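Local coordinates for protein cGAS/DncV-like nucleotidyltransferase in E. coli homolog (Rhodothermus marinus SG0.5JP17-172, PDB 6E0K) that makes the cyclic dinucleotide 3',3'-cUAMP from UTP and ATP, a second messenger that triggers abortive infection in CBASS defence against phage, at residues 3-8 with 229-234; 9-14 with 193-198; 34-39 with 100-105; 90-95 with 130-135. All coordinates share one frame; numbering follows the deposited sequence.

How the contacts relate
The four contacts form two pairs at opposite sides of the chain's centre. Contacts 1 and 2 share helix 5-11 and lie about 11 Å apart, centre to centre. They touch where the Phe231 ring tip CZ reaches Ser12 OG at 3.4 Å. Contacts 3 and 4 share helix 92-107, also with centres about 11 Å apart, and lie in the nucleotidyltransferase domain. There Trp36 CZ3 packs on Phe95 CE1 at 4.0 Å. Contacts 2 and 4 stay about 16 Å apart at their nearest atoms. Both flank nucleotide sites: contact 2 includes Lys194, which binds ATP, and Val132 of contact 4 lies near the UTP-site residue Leu119.

Contact 1: residues 3-8 with 229-234; sequences VPESQL and GTFKDT
The Glu5 carboxylate reaches across to the first backbone N-H groups of helix 231-244. OE2 accepts from Phe231 N at 2.8 Å, through the syn lone pair. OE1 accepts from Lys232 N at 2.9 Å, with the N-H approaching out of the carboxylate plane. CG of Glu5 stands anti to the backbone N (chi1 173°), and the chain bends at chi2 to bring both oxygens round. Beside this grip, Leu8 CB packs on Phe231 CB at 3.6 Å and Leu8 CD1 meets Lys232 CA at 3.6 Å. The Lys232 chain runs past Val3, with CE 3.3 Å from Val3 O. Two helix N-termini thus meet here, those of helices 5-11 and 231-244. The positive end of the second helix dipole probably favours an ionised Glu5. Thr230 is the N-cap of helix 231-244, and Thr230 OG1 accepts from Asp233 N at 3.0 Å. Further out, Trp283 of helix 269-285 touches Val3, Leu8 and Lys232, while Met192 of helix 186-202 touches Leu8 and Phe231.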
loop_
_atom_site.group_PDB
_atom_site.type_symbol
_atom_site.label_atom_id
_atom_site.label_comp_id
_atom_site.label_asym_id
_atom_site.label_seq_id
_atom_site.Cartn_x
_atom_site.Cartn_y
_atom_site.Cartn_z
ATOM N N VAL A 3 4.945 -15.604 23.031
ATOM C CA VAL A 3 5.096 -14.181 23.333
ATOM C C VAL A 3 3.960 -13.749 24.253
ATOM O O VAL A 3 2.790 -14.050 23.972
ATOM C CB VAL A 3 5.124 -13.325 22.057
ATOM C CG1 VAL A 3 5.344 -11.857 22.422
ATOM C CG2 VAL A 3 6.219 -13.798 21.113
ATOM N N PRO A 4 4.259 -13.050 25.350
ATOM C CA PRO A 4 3.200 -12.561 26.242
ATOM C C PRO A 4 2.169 -11.715 25.509
ATOM O O PRO A 4 2.488 -10.954 24.589
ATOM C CB PRO A 4 3.970 -11.721 27.262
ATOM C CG PRO A 4 5.321 -12.381 27.328
ATOM C CD PRO A 4 5.605 -12.801 25.896
ATOM N N GLU A 5 0.917 -11.836 25.959
ATOM C CA GLU A 5 -0.176 -11.093 25.334
ATOM C C GLU A 5 0.078 -9.592 25.372
ATOM O O GLU A 5 -0.180 -8.890 24.384
ATOM C CB GLU A 5 -1.495 -11.422 26.032
ATOM C CG GLU A 5 -2.677 -10.584 25.563
ATOM C CD GLU A 5 -3.260 -11.080 24.258
ATOM O OE1 GLU A 5 -2.987 -12.248 23.899
ATOM O OE2 GLU A 5 -3.999 -10.308 23.604
ATOM N N SER A 6 0.584 -9.082 26.502
ATOM C CA SER A 6 0.829 -7.649 26.626
ATOM C C SER A 6 1.877 -7.161 25.639
ATOM O O SER A 6 1.826 -6.003 25.204
ATOM C CB SER A 6 1.268 -7.313 28.045
ATOM O OG SER A 6 2.432 -8.051 28.391
ATOM N N GLN A 7 2.862 -8.000 25.316
ATOM C CA GLN A 7 3.840 -7.627 24.303
ATOM C C GLN A 7 3.199 -7.568 22.925
ATOM O O GLN A 7 3.432 -6.623 22.165
ATOM C CB GLN A 7 5.012 -8.615 24.308
ATOM C CG GLN A 7 6.081 -8.310 23.264
ATOM C CD GLN A 7 6.750 -6.970 23.499
ATOM O OE1 GLN A 7 7.633 -6.848 24.351
ATOM N NE2 GLN A 7 6.319 -5.953 22.762
ATOM N N LEU A 8 2.396 -8.575 22.580
ATOM C CA LEU A 8 1.706 -8.539 21.298
ATOM C C LEU A 8 0.761 -7.350 21.221
ATOM O O LEU A 8 0.654 -6.704 20.172
ATOM C CB LEU A 8 0.944 -9.844 21.083
ATOM C CG LEU A 8 1.819 -11.096 21.096
ATOM C CD1 LEU A 8 0.933 -12.328 21.013
ATOM C CD2 LEU A 8 2.791 -11.064 19.919
ATOM N N GLY A 229 -10.337 -12.776 19.359
ATOM C CA GLY A 229 -10.133 -13.413 20.647
ATOM C C GLY A 229 -9.065 -12.749 21.491
ATOM O O GLY A 229 -9.358 -11.950 22.389
ATOM N N THR A 230 -7.813 -13.102 21.226
ATOM C CA THR A 230 -6.667 -12.468 21.851
ATOM C C THR A 230 -5.592 -12.320 20.793
ATOM O O THR A 230 -5.642 -12.961 19.740
ATOM C CB THR A 230 -6.103 -13.277 23.028
ATOM O OG1 THR A 230 -5.587 -14.527 22.551
ATOM C CG2 THR A 230 -7.168 -13.540 24.080
ATOM N N PHE A 231 -4.585 -11.501 21.090
ATOM C CA PHE A 231 -3.488 -11.403 20.139
ATOM C C PHE A 231 -2.668 -12.685 20.099
ATOM O O PHE A 231 -2.149 -13.036 19.042
ATOM C CB PHE A 231 -2.629 -10.177 20.443
ATOM C CG PHE A 231 -3.285 -8.899 20.025
ATOM C CD1 PHE A 231 -3.360 -8.566 18.681
ATOM C CD2 PHE A 231 -3.863 -8.059 20.956
ATOM C CE1 PHE A 231 -3.984 -7.400 18.265
ATOM C CE2 PHE A 231 -4.501 -6.891 20.550
ATOM C CZ PHE A 231 -4.557 -6.557 19.210
ATOM N N LYS A 232 -2.558 -13.402 21.221
ATOM C CA LYS A 232 -1.829 -14.670 21.211
ATOM C C LYS A 232 -2.525 -15.687 20.315
ATOM O O LYS A 232 -1.881 -16.369 19.507
ATOM C CB LYS A 232 -1.686 -15.220 22.632
ATOM C CG LYS A 232 -0.663 -14.479 23.469
ATOM C CD LYS A 232 -0.607 -15.013 24.891
ATOM C CE LYS A 232 0.400 -16.131 25.039
ATOM N NZ LYS A 232 0.597 -16.398 26.487
ATOM N N ASP A 233 -3.846 -15.808 20.450
ATOM C CA ASP A 233 -4.583 -16.746 19.610
ATOM C C ASP A 233 -4.538 -16.323 18.151
ATOM O O ASP A 233 -4.463 -17.172 17.257
ATOM C CB ASP A 233 -6.031 -16.867 20.087
ATOM C CG ASP A 233 -6.134 -17.507 21.461
ATOM O OD1 ASP A 233 -5.312 -18.396 21.757
ATOM O OD2 ASP A 233 -7.021 -17.113 22.241
ATOM N N THR A 234 -4.587 -15.013 17.891
ATOM C CA THR A 234 -4.521 -14.535 16.518
ATOM C C THR A 234 -3.143 -14.787 15.927
ATOM O O THR A 234 -3.027 -15.286 14.800
ATOM C CB THR A 234 -4.873 -13.049 16.455
ATOM O OG1 THR A 234 -6.230 -12.866 16.875
ATOM C CG2 THR A 234 -4.717 -12.534 15.032
#

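Contact 2: residues 9-14 with 193-198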
loop_
_atom_site.group_PDB
_atom_site.type_symbol
_atom_site.label_atom_id
_atom_site.label_comp_id
_atom_site.label_asym_id
_atom_site.label_seq_id
_atom_site.Cartn_x
_atom_site.Cartn_y
_atom_site.Cartn_z
ATOM N N GLU A 9 0.085 -7.031 22.328
ATOM C CA GLU A 9 -0.838 -5.899 22.313
ATOM C C GLU A 9 -0.094 -4.585 22.097
ATOM O O GLU A 9 -0.556 -3.726 21.339
ATOM C CB GLU A 9 -1.650 -5.858 23.609
ATOM C CG GLU A 9 -2.906 -4.965 23.542
ATOM C CD GLU A 9 -2.604 -3.483 23.705
ATOM O OE1 GLU A 9 -1.593 -3.137 24.353
ATOM O OE2 GLU A 9 -3.385 -2.661 23.181
ATOM N N ARG A 10 1.064 -4.409 22.741
ATOM C CA ARG A 10 1.870 -3.218 22.473
ATOM C C ARG A 10 2.267 -3.137 21.003
ATOM O O ARG A 10 2.209 -2.063 20.386
ATOM C CB ARG A 10 3.117 -3.216 23.365
ATOM C CG ARG A 10 2.866 -2.759 24.789
ATOM C CD ARG A 10 4.177 -2.403 25.492
ATOM N NE ARG A 10 5.071 -3.553 25.595
ATOM C CZ ARG A 10 4.956 -4.502 26.519
ATOM N NH1 ARG A 10 3.979 -4.439 27.411
ATOM N NH2 ARG A 10 5.811 -5.519 26.548
ATOM N N TRP A 11 2.675 -4.268 20.425
ATOM C CA TRP A 11 3.038 -4.287 19.016
ATOM C C TRP A 11 1.856 -3.966 18.110
ATOM O O TRP A 11 2.065 -3.514 16.977
ATOM C CB TRP A 11 3.614 -5.659 18.660
ATOM C CG TRP A 11 5.035 -5.884 19.094
ATOM C CD1 TRP A 11 5.952 -4.941 19.464
ATOM C CD2 TRP A 11 5.698 -7.147 19.168
ATOM N NE1 TRP A 11 7.155 -5.549 19.771
ATOM C CE2 TRP A 11 7.021 -6.903 19.597
ATOM C CE3 TRP A 11 5.302 -8.464 18.906
ATOM C CZ2 TRP A 11 7.943 -7.931 19.801
ATOM C CZ3 TRP A 11 6.224 -9.486 19.100
ATOM C CH2 TRP A 11 7.527 -9.209 19.543
ATOM N N SER A 12 0.622 -4.166 18.581
ATOM C CA SER A 12 -0.545 -3.847 17.765
ATOM C C SER A 12 -0.870 -2.356 17.723
ATOM O O SER A 12 -1.767 -1.967 16.968
ATOM C CB SER A 12 -1.780 -4.604 18.262
ATOM O OG SER A 12 -2.353 -3.954 19.402
ATOM N N HIS A 13 -0.194 -1.521 18.512
ATOM C CA HIS A 13 -0.565 -0.108 18.553
ATOM C C HIS A 13 -0.303 0.593 17.224
ATOM O O HIS A 13 0.666 0.310 16.520
ATOM C CB HIS A 13 0.201 0.619 19.646
ATOM C CG HIS A 13 -0.168 0.178 21.024
ATOM N ND1 HIS A 13 0.534 0.576 22.143
ATOM C CD2 HIS A 13 -1.172 -0.613 21.469
ATOM C CE1 HIS A 13 -0.012 0.034 23.216
ATOM N NE2 HIS A 13 -1.053 -0.685 22.838
ATOM N N GLN A 14 -1.165 1.554 16.915
ATOM C CA GLN A 14 -0.996 2.390 15.740
ATOM C C GLN A 14 -0.196 3.637 16.094
ATOM O O GLN A 14 -0.379 4.227 17.163
ATOM C CB GLN A 14 -2.363 2.783 15.183
ATOM C CG GLN A 14 -2.315 3.395 13.776
ATOM C CD GLN A 14 -3.664 3.884 13.301
ATOM O OE1 GLN A 14 -4.702 3.660 13.948
ATOM N NE2 GLN A 14 -3.665 4.552 12.157
ATOM N N PHE A 193 2.068 -7.805 13.499
ATOM C CA PHE A 193 3.090 -8.512 12.738
ATOM C C PHE A 193 4.152 -7.562 12.188
ATOM O O PHE A 193 5.333 -7.919 12.143
ATOM C CB PHE A 193 2.446 -9.329 11.619
ATOM C CG PHE A 193 1.849 -10.617 12.097
ATOM C CD1 PHE A 193 2.652 -11.604 12.661
ATOM C CD2 PHE A 193 0.487 -10.858 11.973
ATOM C CE1 PHE A 193 2.104 -12.800 13.109
ATOM C CE2 PHE A 193 -0.067 -12.066 12.398
ATOM C CZ PHE A 193 0.752 -13.035 12.983
ATOM N N LYS A 194 3.763 -6.353 11.768
ATOM C CA LYS A 194 4.766 -5.369 11.364
ATOM C C LYS A 194 5.739 -5.064 12.494
ATOM O O LYS A 194 6.952 -4.975 12.277
ATOM C CB LYS A 194 4.090 -4.074 10.893
ATOM C CG LYS A 194 3.523 -4.144 9.506
ATOM C CD LYS A 194 2.884 -2.797 9.195
ATOM C CE LYS A 194 2.445 -2.659 7.776
ATOM N NZ LYS A 194 2.248 -1.182 7.559
ATOM N N ASN A 195 5.221 -4.827 13.699
ATOM C CA ASN A 195 6.114 -4.546 14.819
ATOM C C ASN A 195 6.932 -5.771 15.227
ATOM O O ASN A 195 8.090 -5.626 15.644
ATOM C CB ASN A 195 5.316 -4.009 16.002
ATOM C CG ASN A 195 5.290 -2.485 16.050
ATOM O OD1 ASN A 195 6.308 -1.811 15.837
ATOM N ND2 ASN A 195 4.117 -1.935 16.319
ATOM N N ALA A 196 6.359 -6.971 15.122
ATOM C CA ALA A 196 7.147 -8.178 15.377
ATOM C C ALA A 196 8.308 -8.280 14.395
ATOM O O ALA A 196 9.452 -8.535 14.788
ATOM C CB ALA A 196 6.249 -9.410 15.294
ATOM N N ARG A 197 8.022 -8.061 13.109
ATOM C CA ARG A 197 9.054 -8.024 12.077
ATOM C C ARG A 197 10.135 -6.995 12.398
ATOM O O ARG A 197 11.333 -7.298 12.357
ATOM C CB ARG A 197 8.391 -7.711 10.728
ATOM C CG ARG A 197 9.332 -7.387 9.576
ATOM C CD ARG A 197 8.625 -6.453 8.594
ATOM N NE ARG A 197 8.328 -5.195 9.251
ATOM C CZ ARG A 197 7.609 -4.194 8.748
ATOM N NH1 ARG A 197 7.058 -4.240 7.527
ATOM N NH2 ARG A 197 7.444 -3.112 9.490
ATOM N N THR A 198 9.728 -5.761 12.707
ATOM C CA THR A 198 10.687 -4.688 12.944
ATOM C C THR A 198 11.507 -4.937 14.207
ATOM O O THR A 198 12.702 -4.631 14.244
ATOM C CB THR A 198 9.939 -3.357 12.997
ATOM O OG1 THR A 198 9.398 -3.107 11.694
ATOM C CG2 THR A 198 10.855 -2.208 13.399
HETATM O O HOH W 1 3.325 0.884 16.831
#
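Trp11 lies with one indole face over the backbone of helix 186-202, and this is the tight part of the contact. Ala196 CA sits 4.0 Å from the centroid of the six-membered ring, a CH-pi contact 11° off the ring normal. Ala196 CB touches the rim at CZ3, 3.8 Å away. At the other end of the side chain, Trp11 CB meets Asn195 CB at 3.6 Å. Trp11 CG stands anti to the carbonyl carbon (chi1 -78°), which lays the indole over Asn195 and Ala196. Asn195 ND2 donates to Trp11 O at 2.7 Å, almost straight at 172°. The acceptor lies in the amide plane, but the donor stands above the carbonyl plane. Leu282 of helix 269-285 touches both Trp11 and Ala196, and Tyr199 meets the indole ring.

The side toward His13 is looser. There a water links His13 O to Asn195 ND2, which lie 4.1 Å apart. It accepts from ND2 at 3.0 Å and donates to His13 O at 2.7 Å. The residue before Asn195, Lys194, belongs to the ATP site, and its NZ bonds to Thr53 O. ND2 spends one donation on Trp11 O and another on the water held by His13 O. One side-chain amide therefore links two backbone carbonyls of residues 9-14, one directly and one through water, to the helix that carries the ATP-binding residue Lys194.

Contact 3: residues 34-39 with 100-105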
loop_
_atom_site.group_PDB
_atom_site.type_symbol
_atom_site.label_atom_id
_atom_site.label_comp_id
_atom_site.label_asym_id
_atom_site.label_seq_id
_atom_site.Cartn_x
_atom_site.Cartn_y
_atom_site.Cartn_z
ATOM N N TYR A 34 -3.676 26.454 -7.509
ATOM C CA TYR A 34 -3.248 26.429 -8.898
ATOM C C TYR A 34 -4.450 26.496 -9.835
ATOM O O TYR A 34 -5.553 26.057 -9.493
ATOM C CB TYR A 34 -2.448 25.150 -9.143
ATOM C CG TYR A 34 -1.655 25.098 -10.431
ATOM C CD1 TYR A 34 -0.453 25.785 -10.555
ATOM C CD2 TYR A 34 -2.081 24.320 -11.504
ATOM C CE1 TYR A 34 0.286 25.724 -11.722
ATOM C CE2 TYR A 34 -1.348 24.259 -12.677
ATOM C CZ TYR A 34 -0.159 24.953 -12.775
ATOM O OH TYR A 34 0.584 24.898 -13.929
ATOM N N LYS A 35 -4.235 27.062 -11.022
ATOM C CA LYS A 35 -5.281 27.128 -12.039
ATOM C C LYS A 35 -5.104 25.938 -12.976
ATOM O O LYS A 35 -4.129 25.870 -13.732
ATOM C CB LYS A 35 -5.231 28.453 -12.798
ATOM C CG LYS A 35 -6.351 28.601 -13.819
ATOM C CD LYS A 35 -6.268 29.921 -14.571
ATOM C CE LYS A 35 -7.379 30.038 -15.615
ATOM N NZ LYS A 35 -8.744 30.042 -15.000
ATOM N N TRP A 36 -6.051 25.008 -12.930
ATOM C CA TRP A 36 -5.916 23.747 -13.650
ATOM C C TRP A 36 -6.494 23.874 -15.051
ATOM O O TRP A 36 -7.670 24.232 -15.195
ATOM C CB TRP A 36 -6.596 22.635 -12.883
ATOM C CG TRP A 36 -5.885 22.441 -11.592
ATOM C CD1 TRP A 36 -6.210 22.985 -10.390
ATOM C CD2 TRP A 36 -4.664 21.729 -11.398
ATOM N NE1 TRP A 36 -5.284 22.619 -9.438
ATOM C CE2 TRP A 36 -4.326 21.839 -10.035
ATOM C CE3 TRP A 36 -3.840 20.970 -12.240
ATOM C CZ2 TRP A 36 -3.194 21.238 -9.497
ATOM C CZ3 TRP A 36 -2.724 20.373 -11.710
ATOM C CH2 TRP A 36 -2.403 20.510 -10.346
ATOM N N PRO A 37 -5.726 23.599 -16.091
ATOM C CA PRO A 37 -6.240 23.842 -17.443
ATOM C C PRO A 37 -7.219 22.782 -17.924
ATOM O O PRO A 37 -8.042 23.058 -18.803
ATOM C CB PRO A 37 -4.966 23.862 -18.297
ATOM C CG PRO A 37 -4.013 22.992 -17.573
ATOM C CD PRO A 37 -4.308 23.192 -16.100
ATOM N N LYS A 38 -7.150 21.571 -17.377
ATOM C CA LYS A 38 -7.913 20.463 -17.947
ATOM C C LYS A 38 -8.450 19.559 -16.853
ATOM O O LYS A 38 -8.490 18.334 -16.996
ATOM C CB LYS A 38 -7.061 19.661 -18.935
ATOM C CG LYS A 38 -6.481 20.470 -20.094
ATOM C CD LYS A 38 -7.521 20.775 -21.162
ATOM C CE LYS A 38 -6.924 21.616 -22.287
ATOM N NZ LYS A 38 -6.443 22.938 -21.803
ATOM N N GLY A 39 -8.877 20.141 -15.750
ATOM C CA GLY A 39 -9.412 19.296 -14.704
ATOM C C GLY A 39 -8.561 19.403 -13.455
ATOM O O GLY A 39 -7.324 19.373 -13.504
ATOM N N GLU A 100 3.811 19.571 -10.663
ATOM C CA GLU A 100 5.115 20.046 -10.198
ATOM C C GLU A 100 5.124 21.563 -10.033
ATOM O O GLU A 100 5.628 22.079 -9.026
ATOM C CB GLU A 100 6.210 19.591 -11.164
ATOM C CG GLU A 100 7.637 19.910 -10.722
ATOM C CD GLU A 100 8.658 19.485 -11.767
ATOM O OE1 GLU A 100 8.385 19.664 -12.976
ATOM O OE2 GLU A 100 9.727 18.964 -11.389
ATOM N N ARG A 101 4.552 22.292 -10.997
ATOM C CA ARG A 101 4.501 23.747 -10.893
ATOM C C ARG A 101 3.665 24.186 -9.698
ATOM O O ARG A 101 4.054 25.099 -8.965
ATOM C CB ARG A 101 3.937 24.349 -12.181
ATOM C CG ARG A 101 4.980 24.585 -13.256
ATOM C CD ARG A 101 4.423 25.448 -14.376
ATOM N NE ARG A 101 3.465 24.705 -15.190
ATOM C CZ ARG A 101 3.818 23.862 -16.154
ATOM N NH1 ARG A 101 5.104 23.659 -16.412
ATOM N NH2 ARG A 101 2.893 23.217 -16.853
ATOM N N ALA A 102 2.520 23.540 -9.486
ATOM C CA ALA A 102 1.656 23.889 -8.364
ATOM C C ALA A 102 2.374 23.695 -7.037
ATOM O O ALA A 102 2.308 24.551 -6.145
ATOM C CB ALA A 102 0.390 23.035 -8.406
ATOM N N LEU A 103 3.060 22.568 -6.883
ATOM C CA LEU A 103 3.755 22.313 -5.624
ATOM C C LEU A 103 4.927 23.270 -5.439
ATOM O O LEU A 103 5.148 23.784 -4.340
ATOM C CB LEU A 103 4.229 20.864 -5.583
ATOM C CG LEU A 103 3.085 19.850 -5.625
ATOM C CD1 LEU A 103 3.645 18.440 -5.818
ATOM C CD2 LEU A 103 2.252 19.950 -4.357
ATOM N N THR A 104 5.699 23.504 -6.499
ATOM C CA THR A 104 6.821 24.430 -6.416
ATOM C C THR A 104 6.353 25.847 -6.095
ATOM O O THR A 104 6.993 26.555 -5.309
ATOM C CB THR A 104 7.599 24.401 -7.732
ATOM O OG1 THR A 104 8.054 23.059 -7.981
ATOM C CG2 THR A 104 8.790 25.338 -7.671
ATOM N N ASP A 105 5.243 26.280 -6.700
ATOM C CA ASP A 105 4.729 27.621 -6.415
ATOM C C ASP A 105 4.395 27.764 -4.940
ATOM O O ASP A 105 4.636 28.816 -4.336
ATOM C CB ASP A 105 3.469 27.915 -7.237
ATOM C CG ASP A 105 3.745 28.137 -8.721
ATOM O OD1 ASP A 105 4.903 28.401 -9.115
ATOM O OD2 ASP A 105 2.766 28.062 -9.502
#
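In the nucleotidyltransferase domain, the loop between helix 18-32 and strand 42-45 lies against helix 92-107 here. Tyr34 carries the contact. Its CG stands anti to the backbone N (chi1 -166°), which lays the ring along the helix surface. Ala102 CB presses against the root of the ring, 3.5 Å from Tyr34 CG. Farther along, Tyr34 CE1 lies 3.9 Å from Arg101 CB. At the tip, Arg101 NE donates to Tyr34 OH at 3.2 Å, with an N-H...O angle of 160°. The hydroxyl sits at the edge of the guanidinium, close to its plane. Asp98 gathers both polar ends, since its OD1 hydrogen-bonds Tyr34 OH and forms a salt bridge with Arg101 NH2. Trp36 lies beside Tyr34, with Tyr34 CD2 3.5 Å above the indole plane, over its centre. Trp36 CZ2 reaches Ala102 CB at 4.2 Å. The indole also touches Phe95 and Val99 of helix 92-107, while Ala102 rests on Leu31 of helix 18-32.

Contact 4: residues 90-95 with 130-135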
loop_
_atom_site.group_PDB
_atom_site.type_symbol
_atom_site.label_atom_id
_atom_site.label_comp_id
_atom_site.label_asym_id
_atom_site.label_seq_id
_atom_site.Cartn_x
_atom_site.Cartn_y
_atom_site.Cartn_z
ATOM N N TYR A 90 -4.577 16.445 -23.381
ATOM C CA TYR A 90 -3.826 16.708 -22.166
ATOM C C TYR A 90 -3.251 15.381 -21.693
ATOM O O TYR A 90 -4.001 14.429 -21.435
ATOM C CB TYR A 90 -4.766 17.315 -21.129
ATOM C CG TYR A 90 -4.171 17.828 -19.841
ATOM C CD1 TYR A 90 -3.343 18.936 -19.821
ATOM C CD2 TYR A 90 -4.516 17.236 -18.634
ATOM C CE1 TYR A 90 -2.858 19.437 -18.617
ATOM C CE2 TYR A 90 -4.034 17.716 -17.441
ATOM C CZ TYR A 90 -3.210 18.805 -17.437
ATOM O OH TYR A 90 -2.736 19.303 -16.237
ATOM N N THR A 91 -1.933 15.305 -21.614
ATOM C CA THR A 91 -1.258 14.039 -21.364
ATOM C C THR A 91 -0.854 13.904 -19.901
ATOM O O THR A 91 -0.857 14.864 -19.137
ATOM C CB THR A 91 -0.002 13.921 -22.221
ATOM O OG1 THR A 91 0.923 14.936 -21.825
ATOM C CG2 THR A 91 -0.331 14.098 -23.706
ATOM N N TRP A 92 -0.453 12.680 -19.531
ATOM C CA TRP A 92 0.129 12.494 -18.206
ATOM C C TRP A 92 1.345 13.394 -18.028
ATOM O O TRP A 92 1.543 13.991 -16.961
ATOM C CB TRP A 92 0.493 11.016 -17.994
ATOM C CG TRP A 92 1.208 10.757 -16.717
ATOM C CD1 TRP A 92 0.646 10.448 -15.504
ATOM C CD2 TRP A 92 2.619 10.814 -16.501
ATOM N NE1 TRP A 92 1.625 10.298 -14.557
ATOM C CE2 TRP A 92 2.846 10.522 -15.138
ATOM C CE3 TRP A 92 3.715 11.081 -17.327
ATOM C CZ2 TRP A 92 4.121 10.487 -14.586
ATOM C CZ3 TRP A 92 4.982 11.050 -16.770
ATOM C CH2 TRP A 92 5.175 10.753 -15.418
ATOM N N ASN A 93 2.155 13.522 -19.082
ATOM C CA ASN A 93 3.323 14.389 -19.043
ATOM C C ASN A 93 2.930 15.845 -18.769
ATOM O O ASN A 93 3.550 16.521 -17.935
ATOM C CB ASN A 93 4.071 14.234 -20.369
ATOM C CG ASN A 93 5.333 15.040 -20.435
ATOM O OD1 ASN A 93 6.170 14.985 -19.538
ATOM N ND2 ASN A 93 5.486 15.794 -21.514
ATOM N N ASP A 94 1.891 16.343 -19.461
ATOM C CA ASP A 94 1.388 17.692 -19.209
ATOM C C ASP A 94 0.920 17.835 -17.773
ATOM O O ASP A 94 1.202 18.839 -17.105
ATOM C CB ASP A 94 0.207 18.013 -20.138
ATOM C CG ASP A 94 0.590 18.167 -21.589
ATOM O OD1 ASP A 94 1.687 18.680 -21.919
ATOM O OD2 ASP A 94 -0.271 17.793 -22.416
ATOM N N PHE A 95 0.137 16.861 -17.311
ATOM C CA PHE A 95 -0.422 16.909 -15.967
ATOM C C PHE A 95 0.683 16.931 -14.925
ATOM O O PHE A 95 0.648 17.732 -13.987
ATOM C CB PHE A 95 -1.340 15.705 -15.769
ATOM C CG PHE A 95 -1.891 15.585 -14.382
ATOM C CD1 PHE A 95 -2.598 16.627 -13.822
ATOM C CD2 PHE A 95 -1.732 14.409 -13.671
ATOM C CE1 PHE A 95 -3.124 16.508 -12.547
ATOM C CE2 PHE A 95 -2.260 14.274 -12.407
ATOM C CZ PHE A 95 -2.960 15.339 -11.863
ATOM N N VAL A 130 4.725 11.850 -3.437
ATOM C CA VAL A 130 3.524 12.168 -4.207
ATOM C C VAL A 130 3.545 11.383 -5.508
ATOM O O VAL A 130 4.433 11.579 -6.343
ATOM C CB VAL A 130 3.417 13.676 -4.483
ATOM C CG1 VAL A 130 2.162 13.976 -5.273
ATOM C CG2 VAL A 130 3.402 14.468 -3.171
ATOM N N VAL A 131 2.563 10.500 -5.686
ATOM C CA VAL A 131 2.389 9.778 -6.944
ATOM C C VAL A 131 1.439 10.584 -7.822
ATOM O O VAL A 131 0.273 10.793 -7.467
ATOM C CB VAL A 131 1.852 8.362 -6.707
ATOM C CG1 VAL A 131 1.534 7.705 -8.049
ATOM C CG2 VAL A 131 2.865 7.523 -5.954
ATOM N N VAL A 132 1.948 11.062 -8.953
ATOM C CA VAL A 132 1.157 11.816 -9.916
ATOM C C VAL A 132 0.629 10.828 -10.942
ATOM O O VAL A 132 1.411 10.129 -11.595
ATOM C CB VAL A 132 1.999 12.909 -10.587
ATOM C CG1 VAL A 132 1.182 13.611 -11.649
ATOM C CG2 VAL A 132 2.503 13.899 -9.547
ATOM N N CYS A 133 -0.694 10.739 -11.078
ATOM C CA CYS A 133 -1.258 9.663 -11.890
ATOM C C CYS A 133 -2.549 10.118 -12.551
ATOM O O CYS A 133 -3.123 11.143 -12.200
ATOM C CB CYS A 133 -1.507 8.412 -11.049
ATOM S SG CYS A 133 -2.601 8.660 -9.629
ATOM N N ILE A 134 -2.996 9.334 -13.533
ATOM C CA ILE A 134 -4.273 9.552 -14.199
ATOM C C ILE A 134 -5.144 8.327 -13.956
ATOM O O ILE A 134 -4.650 7.199 -13.842
ATOM C CB ILE A 134 -4.079 9.819 -15.708
ATOM C CG1 ILE A 134 -3.330 11.135 -15.924
ATOM C CG2 ILE A 134 -5.419 9.861 -16.426
ATOM C CD1 ILE A 134 -3.156 11.471 -17.377
ATOM N N GLN A 135 -6.445 8.557 -13.832
ATOM C CA GLN A 135 -7.393 7.461 -13.675
ATOM C C GLN A 135 -7.167 6.418 -14.766
ATOM O O GLN A 135 -6.942 6.760 -15.923
ATOM C CB GLN A 135 -8.817 8.011 -13.760
ATOM C CG GLN A 135 -9.911 6.986 -13.548
ATOM C CD GLN A 135 -11.283 7.591 -13.787
ATOM O OE1 GLN A 135 -12.018 7.160 -14.671
ATOM N NE2 GLN A 135 -11.621 8.618 -13.011
#
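Two aromatic side chains at the start of helix 92-107 reach strand 127-138 of the central mixed sheet in the nucleotidyltransferase fold. Both have CG anti to the backbone N, yet they meet the strand differently. Trp92 comes edge-on. Its NE1 donates to Val132 O at 3.0 Å with an angle of 163°. The oxygen lies near the indole plane, whereas the donor stands well above the carbonyl plane and not on a lone pair. Cys133 CA also lies at that indole edge. This bond gives the indole N-H of buried Trp92 an acceptor and helps fix the rotation of the ring.

Phe95 comes in obliquely. Its CE2 touches Val132 CG1 at 3.6 Å and lies 3.3 Å from Cys133 O. Ile134 reaches the helix with its outer methyl, as CD1 packs against Trp92 CB at 3.7 Å. Beyond the contact, Phe155 and Tyr156 of strand 150-157 touch Trp92, and Leu67 of strand 61-68 touches Phe95. The helix start is held by a capping box. Thr91 OG1 accepts from Asp94 N at 2.9 Å, and Thr91 N returns a bond to Asp94 OD2 at 3.1 Å.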